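Local coordinates for hydrazine synthase subunit alpha (Candidatus Kuenenia stuttgartiensis, PDB 5C2V), which catalyses, within the hydrazine synthase complex, the condensation of hydroxylamine made in the gamma subunit with ammonia, yielding hydrazine, at residues D[79-84]-D[382-387]; D[466-471]-D[639-644]; D[428-433]-D[586-591]. All blocks are in the same frame, centred on the assembly; numbering follows the deposited sequence.

Interaction 1 (D[79-84]-D[382-387]). With CA (calcium ion), chain B.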
ATOM      1  N   ALA D  79       5.906  33.634 -21.411  1.00 68.73           N
ATOM      2  CA  ALA D  79       7.221  33.060 -21.677  1.00 69.00           C
ATOM      3  C   ALA D  79       7.796  32.376 -20.442  1.00 71.83           C
ATOM      4  O   ALA D  79       7.735  32.916 -19.337  1.00 75.87           O
ATOM      5  CB  ALA D  79       8.166  34.128 -22.174  1.00 83.89           C
ATOM      6  N   PHE D  80       8.370  31.192 -20.640  1.00 66.19           N
ATOM      7  CA  PHE D  80       8.879  30.390 -19.532  1.00 66.23           C
ATOM      8  C   PHE D  80       9.819  29.281 -20.010  1.00 76.50           C
ATOM      9  O   PHE D  80      10.127  29.186 -21.199  1.00 65.32           O
ATOM     10  CB  PHE D  80       7.718  29.787 -18.734  1.00 61.41           C
ATOM     11  CG  PHE D  80       6.786  28.938 -19.558  1.00 60.22           C
ATOM     12  CD1 PHE D  80       5.807  29.521 -20.348  1.00 72.45           C
ATOM     13  CD2 PHE D  80       6.881  27.557 -19.530  1.00 60.38           C
ATOM     14  CE1 PHE D  80       4.950  28.742 -21.104  1.00 63.78           C
ATOM     15  CE2 PHE D  80       6.025  26.773 -20.283  1.00 64.21           C
ATOM     16  CZ  PHE D  80       5.059  27.366 -21.070  1.00 59.71           C
ATOM     17  N   ASP D  81      10.267  28.455 -19.066  1.00 69.25           N
ATOM     18  CA  ASP D  81      11.180  27.337 -19.328  1.00 74.11           C
ATOM     19  C   ASP D  81      12.489  27.743 -20.011  1.00 72.13           C
ATOM     20  O   ASP D  81      12.727  27.375 -21.160  1.00 63.16           O
ATOM     21  CB  ASP D  81      10.482  26.270 -20.176  1.00 71.41           C
ATOM     22  CG  ASP D  81       9.514  25.428 -19.372  1.00 69.83           C
ATOM     23  OD1 ASP D  81       9.703  25.316 -18.142  1.00 69.12           O
ATOM     24  OD2 ASP D  81       8.567  24.875 -19.969  1.00 56.04           O
ATOM     25  N   PRO D  82      13.345  28.499 -19.303  1.00 64.97           N
ATOM     26  CA  PRO D  82      14.644  28.885 -19.866  1.00 65.28           C
ATOM     27  C   PRO D  82      15.641  27.727 -19.913  1.00 76.99           C
ATOM     28  O   PRO D  82      15.732  26.965 -18.951  1.00 83.23           O
ATOM     29  CB  PRO D  82      15.140  29.974 -18.900  1.00 74.21           C
ATOM     30  CG  PRO D  82      13.970  30.295 -18.001  1.00 75.09           C
ATOM     31  CD  PRO D  82      13.155  29.049 -17.953  1.00 77.20           C
ATOM     32  N   CYS D  83      16.376  27.599 -21.014  1.00 81.65           N
ATOM     33  CA  CYS D  83      17.510  26.679 -21.076  1.00 82.76           C
ATOM     34  C   CYS D  83      18.670  27.320 -21.830  1.00 83.57           C
ATOM     35  O   CYS D  83      18.531  27.669 -23.000  1.00 77.12           O
ATOM     36  CB  CYS D  83      17.107  25.362 -21.741  1.00 67.85           C
ATOM     37  SG  CYS D  83      18.363  24.063 -21.644  1.00 74.14           S
ATOM     38  N   THR D  84      19.819  27.450 -21.173  1.00 71.68           N
ATOM     39  CA  THR D  84      20.958  28.140 -21.774  1.00 53.42           C
ATOM     40  C   THR D  84      21.712  27.256 -22.763  1.00 69.65           C
ATOM     41  O   THR D  84      21.740  26.032 -22.624  1.00 62.93           O
ATOM     42  CB  THR D  84      21.952  28.642 -20.702  1.00 61.76           C
ATOM     43  OG1 THR D  84      22.576  27.525 -20.060  1.00 64.05           O
ATOM     44  CG2 THR D  84      21.237  29.491 -19.661  1.00 56.98           C
ATOM     45  N   ASP D 382       8.970  33.661  -8.407  1.00 78.00           N
ATOM     46  CA  ASP D 382      10.268  33.655  -9.055  1.00 71.97           C
ATOM     47  C   ASP D 382      10.809  32.236  -9.056  1.00 68.29           C
ATOM     48  O   ASP D 382      11.203  31.714  -8.013  1.00 59.06           O
ATOM     49  CB  ASP D 382      11.224  34.614  -8.339  1.00 63.33           C
ATOM     50  CG  ASP D 382      10.632  36.007  -8.170  1.00 65.85           C
ATOM     51  OD1 ASP D 382      10.214  36.600  -9.186  1.00 81.51           O
ATOM     52  OD2 ASP D 382      10.565  36.505  -7.023  1.00 66.74           O
ATOM     53  N   HIS D 383      10.825  31.610 -10.230  1.00 62.74           N
ATOM     54  CA  HIS D 383      11.212  30.208 -10.312  1.00 70.91           C
ATOM     55  C   HIS D 383      11.951  29.891 -11.605  1.00 72.99           C
ATOM     56  O   HIS D 383      12.190  30.774 -12.427  1.00 70.60           O
ATOM     57  CB  HIS D 383       9.980  29.307 -10.172  1.00 54.71           C
ATOM     58  CG  HIS D 383       9.061  29.340 -11.353  1.00 62.09           C
ATOM     59  ND1 HIS D 383       8.403  30.483 -11.756  1.00 72.90           N
ATOM     60  CD2 HIS D 383       8.677  28.365 -12.210  1.00 59.61           C
ATOM     61  CE1 HIS D 383       7.661  30.211 -12.815  1.00 64.34           C
ATOM     62  NE2 HIS D 383       7.810  28.932 -13.110  1.00 59.16           N
ATOM     63  N   GLN D 384      12.309  28.621 -11.765  1.00 66.97           N
ATOM     64  CA  GLN D 384      13.118  28.151 -12.890  1.00 68.35           C
ATOM     65  C   GLN D 384      14.424  28.930 -13.068  1.00 71.45           C
ATOM     66  O   GLN D 384      14.670  29.480 -14.141  1.00 70.32           O
ATOM     67  CB  GLN D 384      12.306  28.211 -14.186  1.00 53.97           C
ATOM     68  CG  GLN D 384      11.192  27.184 -14.274  1.00 43.37           C
ATOM     69  CD  GLN D 384      10.390  27.305 -15.555  1.00 65.16           C
ATOM     70  OE1 GLN D 384      10.310  28.379 -16.152  1.00 76.88           O
ATOM     71  NE2 GLN D 384       9.794  26.200 -15.988  1.00 47.91           N
ATOM     72  N   PRO D 385      15.267  28.984 -12.020  1.00 67.70           N
ATOM     73  CA  PRO D 385      16.541  29.688 -12.194  1.00 69.91           C
ATOM     74  C   PRO D 385      17.484  28.943 -13.136  1.00 71.57           C
ATOM     75  O   PRO D 385      17.679  27.737 -12.989  1.00 73.52           O
ATOM     76  CB  PRO D 385      17.107  29.742 -10.774  1.00 49.88           C
ATOM     77  CG  PRO D 385      16.545  28.539 -10.110  1.00 65.57           C
ATOM     78  CD  PRO D 385      15.172  28.341 -10.696  1.00 62.61           C
ATOM     79  N   ALA D 386      18.058  29.663 -14.093  1.00 86.49           N
ATOM     80  CA  ALA D 386      19.002  29.078 -15.037  1.00 75.01           C
ATOM     81  C   ALA D 386      20.223  29.977 -15.191  1.00 70.49           C
ATOM     82  O   ALA D 386      20.251  30.842 -16.065  1.00 69.54           O
ATOM     83  CB  ALA D 386      18.337  28.842 -16.383  1.00 63.81           C
ATOM     84  N   PRO D 387      21.237  29.775 -14.335  1.00 69.86           N
ATOM     85  CA  PRO D 387      22.441  30.613 -14.321  1.00 73.40           C
ATOM     86  C   PRO D 387      23.229  30.509 -15.621  1.00 82.66           C
ATOM     87  O   PRO D 387      23.218  29.455 -16.258  1.00 70.92           O
ATOM     88  CB  PRO D 387      23.246  30.049 -13.148  1.00 59.31           C
ATOM     89  CG  PRO D 387      22.808  28.629 -13.050  1.00 53.63           C
ATOM     90  CD  PRO D 387      21.347  28.643 -13.399  1.00 58.71           C
TER
HETATM   91 CA    CA B 903       8.732  36.282  -5.426  1.00 65.94          CA

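Interaction 2 (D[466-471]-D[639-644])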
ATOM      1  N   GLN D 466      -2.138  -3.037 -28.591  1.00 39.20           N
ATOM      2  CA  GLN D 466      -1.846  -1.630 -28.863  1.00 57.04           C
ATOM      3  C   GLN D 466      -2.856  -0.699 -28.201  1.00 51.24           C
ATOM      4  O   GLN D 466      -4.061  -0.809 -28.431  1.00 44.99           O
ATOM      5  CB  GLN D 466      -1.818  -1.360 -30.367  1.00 58.62           C
ATOM      6  CG  GLN D 466      -1.553   0.096 -30.722  1.00 54.89           C
ATOM      7  CD  GLN D 466      -1.607   0.354 -32.213  1.00 63.21           C
ATOM      8  OE1 GLN D 466      -1.609  -0.577 -33.017  1.00 57.18           O
ATOM      9  NE2 GLN D 466      -1.652   1.627 -32.591  1.00 57.24           N
ATOM     10  N   GLY D 467      -2.357   0.216 -27.378  1.00 38.79           N
ATOM     11  CA  GLY D 467      -3.201   1.211 -26.743  1.00 48.19           C
ATOM     12  C   GLY D 467      -3.724   2.258 -27.706  1.00 49.43           C
ATOM     13  O   GLY D 467      -2.956   2.875 -28.444  1.00 71.05           O
ATOM     14  N   TYR D 468      -5.037   2.462 -27.695  1.00 59.02           N
ATOM     15  CA  TYR D 468      -5.654   3.505 -28.506  1.00 34.52           C
ATOM     16  C   TYR D 468      -5.836   4.769 -27.680  1.00 42.35           C
ATOM     17  O   TYR D 468      -6.388   4.726 -26.579  1.00 61.31           O
ATOM     18  CB  TYR D 468      -7.003   3.047 -29.061  1.00 28.80           C
ATOM     19  CG  TYR D 468      -6.943   1.809 -29.924  1.00 47.27           C
ATOM     20  CD1 TYR D 468      -5.786   1.474 -30.619  1.00 41.34           C
ATOM     21  CD2 TYR D 468      -8.046   0.975 -30.047  1.00 50.54           C
ATOM     22  CE1 TYR D 468      -5.733   0.341 -31.409  1.00 49.92           C
ATOM     23  CE2 TYR D 468      -8.001  -0.158 -30.834  1.00 52.22           C
ATOM     24  CZ  TYR D 468      -6.843  -0.472 -31.513  1.00 50.30           C
ATOM     25  OH  TYR D 468      -6.799  -1.601 -32.298  1.00 53.17           O
ATOM     26  N   GLN D 469      -5.366   5.891 -28.211  1.00 51.84           N
ATOM     27  CA  GLN D 469      -5.536   7.172 -27.544  1.00 59.19           C
ATOM     28  C   GLN D 469      -7.018   7.513 -27.472  1.00 56.46           C
ATOM     29  O   GLN D 469      -7.782   7.174 -28.375  1.00 46.59           O
ATOM     30  CB  GLN D 469      -4.766   8.272 -28.276  1.00 51.61           C
ATOM     31  CG  GLN D 469      -4.740   9.607 -27.552  1.00 54.32           C
ATOM     32  CD  GLN D 469      -3.934   9.565 -26.266  1.00 64.19           C
ATOM     33  OE1 GLN D 469      -2.724   9.793 -26.272  1.00 75.48           O
ATOM     34  NE2 GLN D 469      -4.603   9.283 -25.155  1.00 81.43           N
ATOM     35  N   CYS D 470      -7.424   8.185 -26.401  1.00 73.06           N
ATOM     36  CA  CYS D 470      -8.828   8.523 -26.231  1.00 69.39           C
ATOM     37  C   CYS D 470      -9.108   9.893 -26.827  1.00 59.35           C
ATOM     38  O   CYS D 470      -8.676  10.918 -26.296  1.00 49.97           O
ATOM     39  CB  CYS D 470      -9.214   8.494 -24.750  1.00 79.66           C
ATOM     40  SG  CYS D 470     -10.943   8.898 -24.416  1.00 63.10           S
ATOM     41  N   VAL D 471      -9.845   9.900 -27.931  1.00 51.54           N
ATOM     42  CA  VAL D 471     -10.198  11.139 -28.609  1.00 58.43           C
ATOM     43  C   VAL D 471     -11.711  11.236 -28.777  1.00 55.16           C
ATOM     44  O   VAL D 471     -12.337  10.437 -29.476  1.00 54.30           O
ATOM     45  CB  VAL D 471      -9.487  11.262 -29.982  1.00 56.66           C
ATOM     46  CG1 VAL D 471      -8.000  11.515 -29.782  1.00 43.90           C
ATOM     47  CG2 VAL D 471      -9.692  10.009 -30.827  1.00 54.03           C
ATOM     48  N   ASP D 639      -6.000   0.427 -40.229  1.00 73.01           N
ATOM     49  CA  ASP D 639      -7.418   0.378 -40.555  1.00 66.69           C
ATOM     50  C   ASP D 639      -8.027  -0.954 -40.122  1.00 66.46           C
ATOM     51  O   ASP D 639      -9.134  -1.003 -39.586  1.00 76.99           O
ATOM     52  CB  ASP D 639      -7.614   0.593 -42.061  1.00 74.86           C
ATOM     53  CG  ASP D 639      -9.030   1.006 -42.424  1.00 99.85           C
ATOM     54  OD1 ASP D 639      -9.986   0.548 -41.764  1.00103.58           O
ATOM     55  OD2 ASP D 639      -9.186   1.790 -43.382  1.00111.71           O
ATOM     56  N   LYS D 640      -7.286  -2.031 -40.357  1.00 72.09           N
ATOM     57  CA  LYS D 640      -7.804  -3.383 -40.185  1.00 66.59           C
ATOM     58  C   LYS D 640      -7.442  -4.049 -38.851  1.00 52.64           C
ATOM     59  O   LYS D 640      -7.775  -5.214 -38.635  1.00 49.36           O
ATOM     60  CB  LYS D 640      -7.322  -4.249 -41.350  1.00 62.35           C
ATOM     61  CG  LYS D 640      -7.460  -3.544 -42.690  1.00 67.70           C
ATOM     62  CD  LYS D 640      -6.909  -4.366 -43.838  1.00 73.42           C
ATOM     63  CE  LYS D 640      -7.854  -5.489 -44.212  1.00 79.14           C
ATOM     64  NZ  LYS D 640      -7.403  -6.180 -45.451  1.00 86.38           N
ATOM     65  N   GLN D 641      -6.758  -3.325 -37.969  1.00 46.19           N
ATOM     66  CA  GLN D 641      -6.344  -3.889 -36.682  1.00 48.33           C
ATOM     67  C   GLN D 641      -7.552  -4.284 -35.830  1.00 55.96           C
ATOM     68  O   GLN D 641      -8.462  -3.484 -35.612  1.00 52.71           O
ATOM     69  CB  GLN D 641      -5.462  -2.900 -35.915  1.00 38.44           C
ATOM     70  CG  GLN D 641      -4.706  -3.528 -34.750  1.00 33.27           C
ATOM     71  CD  GLN D 641      -3.852  -2.527 -33.997  1.00 42.74           C
ATOM     72  OE1 GLN D 641      -4.321  -1.456 -33.614  1.00 55.66           O
ATOM     73  NE2 GLN D 641      -2.586  -2.872 -33.783  1.00 56.01           N
ATOM     74  N   ARG D 642      -7.544  -5.523 -35.345  1.00 53.63           N
ATOM     75  CA  ARG D 642      -8.704  -6.099 -34.670  1.00 48.40           C
ATOM     76  C   ARG D 642      -8.742  -5.820 -33.169  1.00 59.55           C
ATOM     77  O   ARG D 642      -7.714  -5.847 -32.490  1.00 51.29           O
ATOM     78  CB  ARG D 642      -8.745  -7.613 -34.908  1.00 55.18           C
ATOM     79  CG  ARG D 642     -10.003  -8.297 -34.392  1.00 55.49           C
ATOM     80  CD  ARG D 642      -9.984  -9.789 -34.684  1.00 53.86           C
ATOM     81  NE  ARG D 642      -8.934 -10.486 -33.945  1.00 73.45           N
ATOM     82  CZ  ARG D 642      -9.122 -11.105 -32.784  1.00 67.73           C
ATOM     83  NH1 ARG D 642     -10.326 -11.118 -32.225  1.00 61.03           N
ATOM     84  NH2 ARG D 642      -8.111 -11.714 -32.181  1.00 53.18           N
ATOM     85  N   THR D 643      -9.943  -5.552 -32.664  1.00 52.01           N
ATOM     86  CA  THR D 643     -10.179  -5.402 -31.233  1.00 46.57           C
ATOM     87  C   THR D 643     -11.472  -6.113 -30.852  1.00 50.51           C
ATOM     88  O   THR D 643     -12.244  -6.516 -31.722  1.00 57.92           O
ATOM     89  CB  THR D 643     -10.270  -3.926 -30.812  1.00 64.45           C
ATOM     90  OG1 THR D 643     -10.192  -3.826 -29.384  1.00 48.03           O
ATOM     91  CG2 THR D 643     -11.580  -3.315 -31.288  1.00 52.60           C
ATOM     92  N   VAL D 644     -11.702  -6.277 -29.554  1.00 63.01           N
ATOM     93  CA  VAL D 644     -12.944  -6.870 -29.079  1.00 60.84           C
ATOM     94  C   VAL D 644     -13.840  -5.809 -28.449  1.00 61.94           C
ATOM     95  O   VAL D 644     -13.490  -5.209 -27.433  1.00 54.99           O
ATOM     96  CB  VAL D 644     -12.689  -7.991 -28.056  1.00 52.40           C
ATOM     97  CG1 VAL D 644     -14.004  -8.617 -27.621  1.00 57.52           C
ATOM     98  CG2 VAL D 644     -11.767  -9.045 -28.646  1.00 39.59           C
TER
HETATM   99  O   HOH W   1      -9.375  -1.773 -33.185  1.00 50.51           O

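Interaction 3 (D[428-433]-D[586-591])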
ATOM      1  N   TRP D 428       7.844  -0.642 -39.225  1.00 73.89           N
ATOM      2  CA  TRP D 428       7.860  -1.777 -38.309  1.00 57.06           C
ATOM      3  C   TRP D 428       9.226  -2.027 -37.673  1.00 61.84           C
ATOM      4  O   TRP D 428      10.245  -1.495 -38.118  1.00 70.27           O
ATOM      5  CB  TRP D 428       7.371  -3.039 -39.031  1.00 58.82           C
ATOM      6  CG  TRP D 428       8.157  -3.412 -40.249  1.00 79.13           C
ATOM      7  CD1 TRP D 428       8.058  -2.858 -41.491  1.00 64.18           C
ATOM      8  CD2 TRP D 428       9.144  -4.447 -40.348  1.00 69.52           C
ATOM      9  NE1 TRP D 428       8.931  -3.474 -42.354  1.00 58.71           N
ATOM     10  CE2 TRP D 428       9.609  -4.452 -41.677  1.00 59.22           C
ATOM     11  CE3 TRP D 428       9.682  -5.364 -39.440  1.00 59.48           C
ATOM     12  CZ2 TRP D 428      10.587  -5.340 -42.122  1.00 71.00           C
ATOM     13  CZ3 TRP D 428      10.653  -6.243 -39.883  1.00 61.70           C
ATOM     14  CH2 TRP D 428      11.095  -6.225 -41.211  1.00 74.55           C
ATOM     15  N   GLY D 429       9.231  -2.850 -36.628  1.00 75.69           N
ATOM     16  CA  GLY D 429      10.428  -3.138 -35.856  1.00 54.63           C
ATOM     17  C   GLY D 429      10.288  -4.475 -35.153  1.00 49.71           C
ATOM     18  O   GLY D 429       9.339  -5.207 -35.412  1.00 54.33           O
ATOM     19  N   THR D 430      11.230  -4.810 -34.275  1.00 45.94           N
ATOM     20  CA  THR D 430      11.209  -6.119 -33.622  1.00 51.00           C
ATOM     21  C   THR D 430      11.440  -6.079 -32.110  1.00 49.04           C
ATOM     22  O   THR D 430      11.956  -5.102 -31.563  1.00 46.63           O
ATOM     23  CB  THR D 430      12.271  -7.061 -34.232  1.00 60.76           C
ATOM     24  OG1 THR D 430      13.562  -6.444 -34.156  1.00 46.39           O
ATOM     25  CG2 THR D 430      11.949  -7.374 -35.686  1.00 33.80           C
ATOM     26  N   TRP D 431      11.054  -7.154 -31.430  1.00 53.89           N
ATOM     27  CA  TRP D 431      11.451  -7.307 -30.034  1.00 48.48           C
ATOM     28  C   TRP D 431      11.581  -8.776 -29.648  1.00 46.83           C
ATOM     29  O   TRP D 431      10.918  -9.647 -30.217  1.00 40.84           O
ATOM     30  CB  TRP D 431      10.473  -6.585 -29.095  1.00 53.43           C
ATOM     31  CG  TRP D 431       9.101  -7.178 -29.008  1.00 60.74           C
ATOM     32  CD1 TRP D 431       7.995  -6.792 -29.708  1.00 66.43           C
ATOM     33  CD2 TRP D 431       8.678  -8.245 -28.148  1.00 58.75           C
ATOM     34  NE1 TRP D 431       6.914  -7.559 -29.347  1.00 62.49           N
ATOM     35  CE2 TRP D 431       7.308  -8.460 -28.392  1.00 52.07           C
ATOM     36  CE3 TRP D 431       9.329  -9.042 -27.202  1.00 55.41           C
ATOM     37  CZ2 TRP D 431       6.576  -9.439 -27.724  1.00 63.75           C
ATOM     38  CZ3 TRP D 431       8.600 -10.015 -26.540  1.00 60.61           C
ATOM     39  CH2 TRP D 431       7.239 -10.204 -26.804  1.00 56.93           C
ATOM     40  N   ILE D 432      12.459  -9.035 -28.683  1.00 33.39           N
ATOM     41  CA  ILE D 432      12.770 -10.390 -28.257  1.00 40.87           C
ATOM     42  C   ILE D 432      13.009 -10.488 -26.747  1.00 49.77           C
ATOM     43  O   ILE D 432      13.722  -9.671 -26.148  1.00 42.91           O
ATOM     44  CB  ILE D 432      14.009 -10.930 -29.014  1.00 58.90           C
ATOM     45  CG1 ILE D 432      14.463 -12.273 -28.440  1.00 51.02           C
ATOM     46  CG2 ILE D 432      15.143  -9.920 -28.982  1.00 54.40           C
ATOM     47  CD1 ILE D 432      15.637 -12.883 -29.173  1.00 63.75           C
ATOM     48  N   CYS D 433      12.391 -11.498 -26.143  1.00 59.62           N
ATOM     49  CA  CYS D 433      12.612 -11.835 -24.746  1.00 57.97           C
ATOM     50  C   CYS D 433      13.263 -13.211 -24.661  1.00 54.28           C
ATOM     51  O   CYS D 433      12.782 -14.172 -25.265  1.00 53.49           O
ATOM     52  CB  CYS D 433      11.298 -11.815 -23.964  1.00 59.69           C
ATOM     53  SG  CYS D 433      11.480 -12.128 -22.193  1.00 49.41           S
ATOM     54  N   SER D 586      17.665  -9.627 -46.084  1.00 75.38           N
ATOM     55  CA  SER D 586      16.546  -9.153 -45.274  1.00 64.74           C
ATOM     56  C   SER D 586      16.967  -8.210 -44.146  1.00 53.67           C
ATOM     57  O   SER D 586      18.098  -8.266 -43.662  1.00 66.93           O
ATOM     58  CB  SER D 586      15.785 -10.340 -44.680  1.00 49.28           C
ATOM     59  OG  SER D 586      15.264 -11.176 -45.698  1.00 72.85           O
ATOM     60  N   HIS D 587      16.048  -7.335 -43.741  1.00 63.66           N
ATOM     61  CA  HIS D 587      16.229  -6.523 -42.542  1.00 66.90           C
ATOM     62  C   HIS D 587      16.015  -7.378 -41.298  1.00 56.72           C
ATOM     63  O   HIS D 587      16.837  -7.387 -40.383  1.00 58.51           O
ATOM     64  CB  HIS D 587      15.263  -5.335 -42.531  1.00 71.10           C
ATOM     65  CG  HIS D 587      15.596  -4.268 -43.529  1.00 69.42           C
ATOM     66  ND1 HIS D 587      14.640  -3.659 -44.312  1.00 61.04           N
ATOM     67  CD2 HIS D 587      16.775  -3.691 -43.858  1.00 70.85           C
ATOM     68  CE1 HIS D 587      15.216  -2.758 -45.087  1.00 64.49           C
ATOM     69  NE2 HIS D 587      16.512  -2.758 -44.831  1.00 68.66           N
ATOM     70  N   TYR D 588      14.892  -8.093 -41.279  1.00 46.15           N
ATOM     71  CA  TYR D 588      14.572  -9.026 -40.202  1.00 63.55           C
ATOM     72  C   TYR D 588      13.851 -10.254 -40.742  1.00 65.17           C
ATOM     73  O   TYR D 588      12.946 -10.140 -41.569  1.00 64.06           O
ATOM     74  CB  TYR D 588      13.708  -8.358 -39.132  1.00 43.57           C
ATOM     75  CG  TYR D 588      14.439  -7.366 -38.262  1.00 29.29           C
ATOM     76  CD1 TYR D 588      15.427  -7.783 -37.377  1.00 28.89           C
ATOM     77  CD2 TYR D 588      14.129  -6.015 -38.308  1.00 30.43           C
ATOM     78  CE1 TYR D 588      16.094  -6.877 -36.574  1.00 24.46           C
ATOM     79  CE2 TYR D 588      14.788  -5.105 -37.510  1.00 26.74           C
ATOM     80  CZ  TYR D 588      15.770  -5.539 -36.645  1.00 26.26           C
ATOM     81  OH  TYR D 588      16.428  -4.631 -35.848  1.00 35.00           O
ATOM     82  N   ASP D 589      14.263 -11.427 -40.277  1.00 65.73           N
ATOM     83  CA  ASP D 589      13.612 -12.674 -40.660  1.00 67.59           C
ATOM     84  C   ASP D 589      12.609 -13.172 -39.618  1.00 70.85           C
ATOM     85  O   ASP D 589      12.054 -14.260 -39.760  1.00 71.07           O
ATOM     86  CB  ASP D 589      14.660 -13.752 -40.932  1.00 81.41           C
ATOM     87  CG  ASP D 589      15.576 -13.389 -42.080  1.00 64.97           C
ATOM     88  OD1 ASP D 589      15.112 -13.419 -43.238  1.00 57.73           O
ATOM     89  OD2 ASP D 589      16.756 -13.076 -41.823  1.00 53.00           O
ATOM     90  N   SER D 590      12.398 -12.395 -38.561  1.00 69.27           N
ATOM     91  CA  SER D 590      11.452 -12.778 -37.515  1.00 54.94           C
ATOM     92  C   SER D 590      10.007 -12.642 -37.991  1.00 60.77           C
ATOM     93  O   SER D 590       9.679 -11.715 -38.732  1.00 69.32           O
ATOM     94  CB  SER D 590      11.672 -11.936 -36.256  1.00 47.96           C
ATOM     95  OG  SER D 590      11.557 -10.553 -36.539  1.00 51.00           O
ATOM     96  N   PRO D 591       9.137 -13.575 -37.569  1.00 60.11           N
ATOM     97  CA  PRO D 591       7.722 -13.575 -37.964  1.00 61.16           C
ATOM     98  C   PRO D 591       6.943 -12.387 -37.405  1.00 61.56           C
ATOM     99  O   PRO D 591       7.221 -11.927 -36.297  1.00 58.87           O
ATOM    100  CB  PRO D 591       7.189 -14.887 -37.374  1.00 48.76           C
ATOM    101  CG  PRO D 591       8.397 -15.727 -37.130  1.00 57.48           C
ATOM    102  CD  PRO D 591       9.481 -14.763 -36.769  1.00 52.30           C
TER

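Interaction 1 (D[79-84]-D[382-387])
The carboxylate of Asp81 and the amide of Gln384 are the flat groups that meet here, their planes 43° apart, and OD1 of Asp81 also lies at the edge of the Phe80 ring, in its plane. Gln384 OE1 accepts the backbone N-H of Asp81 at 2.9 Å, the donor tilted 31° from the carbonyl plane. The amide nitrogen of Gln384 faces the acid: Gln384 NE2 to Asp81 OD1 is modelled as a hydrogen bond of 2.3 Å, a length too short to be trusted. A chain extended beyond CG carries CD of Gln384 across to the other strand. Each polar end has a second hold. Thr35 OG1 also bonds Gln384 OE1, while Asp81 OD2 takes a salt bridge from Arg126 and the N-H of Ser127, which probably keeps the acid charged. Asp81 and Gln384 both adopt a left-handed backbone conformation, and each precedes a proline. Pro82 crosses the glutamine at about a right angle, with CD 3.4 Å from Gln384 OE1. Farther along, Pro82 CB packs on Ala386 CB at 4.2 Å, and Thr84 CG2 rests near the carbonyl O of Pro387, 3.9 Å away. This is a joint between neighbouring blades of the six-bladed propeller. Asp382 begins the segment as a calcium ligand, its OD2 2.4 Å from the ion, beside Phe358, Asp376, Asp377 and Trp380. Segments 79-84 and 382-387 run nearly parallel, their axes 16° apart; 76-84 begins its own blade, whereas 381-387 pairs antiparallel with 31-37 in the ring's velcro closure, against strand 336-342 of the preceding blade.

Interaction 2 (D[466-471]-D[639-644])
Gln466 and Gln641 mark the nearest approach of the two backbones, yet their CA atoms are 9.3 Å apart, and the gap is spanned by side chains. Both glutamines reach out with CG anti to the backbone N (chi1 179° in Gln466) and extended chains, and their amide planes stand 72° apart. Gln641 NE2 donates to Gln466 OE1 at 2.6 Å, the acceptor lying close to the donor's amide plane. The other end of the same amide serves Tyr468, whose OH donates to Gln641 OE1 at 2.8 Å from above the carbonyl plane; that oxygen lies at the edge of the tyrosine ring. One residue of the cytochrome c region thus engages two of the middle domain, where strand 461-467 ends and the chain turns into a loop; segment 639-644 leads into helix 646-657, ahead of the second heme's attachment cysteines. A water donates both to Tyr468 OH, at 2.7 Å, and to the carbonyl O of Gln641, so the hydroxyl accepts one bond and gives another. Backbone pairing of Arg642 with Ile505 of strand 503-510 holds the loop alongside the sheet. Thr643 brings CB within 4.4 Å of Tyr468 CE2, at the ring edge, while its OG1 bonds the carbonyl O of Arg503.

Interaction 3 (D[428-433]-D[586-591])
Thr430 lies over one face of Tyr588, fixing a loop against the central strand of a three-stranded mixed sheet. Strand 428-433 runs antiparallel to 517-522 on one flank and parallel to 553-556 on the other, the latter ending at Cys556, which is covalently bound to the first heme; on strand 428-433 itself, Trp431 and Ile432 touch that heme. The contact involves no hydrogen bond between the two segments. Its CH-pi component comes from Thr430 CG2, 3.7 Å from the centroid of the Tyr588 ring and 18° off the normal. OG1 of the same threonine sits 3.4 Å above the ring plane, offset toward the rim, and is satisfied by Trp580 NE1. Apolar contact follows at the ring edges: Trp428 CZ3 approaches Tyr588 CB at 3.8 Å and also reaches the edge of the tyrosine ring, as the two side chains slide past each other in opposite directions. CG of Trp428 sits between the backbone N and the carbonyl carbon (chi1 58°); CZ3 and CH2 of the six-membered ring are the atoms that meet the loop. Polar anchors lie beyond the pair. Tyr588 OH bonds the carbonyl O of Tyr551, and the tyrosine also packs on Trp85 of the gamma subunit, placing the contact near a subunit interface. Ser590 OG and Ser520 OG, on the adjoining strand, share a hydrogen bond, and there Ser590 OG stands 3.3 Å from Thr430 CG2.

Overall arrangement
From the N terminus, interaction 1 comes first: residues 79-84 meet 382-387 after 297 intervening residues, nearly a full circuit of the propeller, and the ring is closed before the other contacts begin. Interaction 3 then opens at 428-433 and interaction 2 at 466-471, where the next strand, 461-467, ends. The chain returns to 586-591, closing interaction 3, before 639-644 closes interaction 2, so these two cross rather than nest. Their centres are about 22 Å apart, whereas that of interaction 1 lies about 40 Å or more from either, across the chain's centre. Interaction 1 thus joins propeller blades, interaction 3 ties a later loop to the first-heme region, and interaction 2 links the middle and cytochrome c domains.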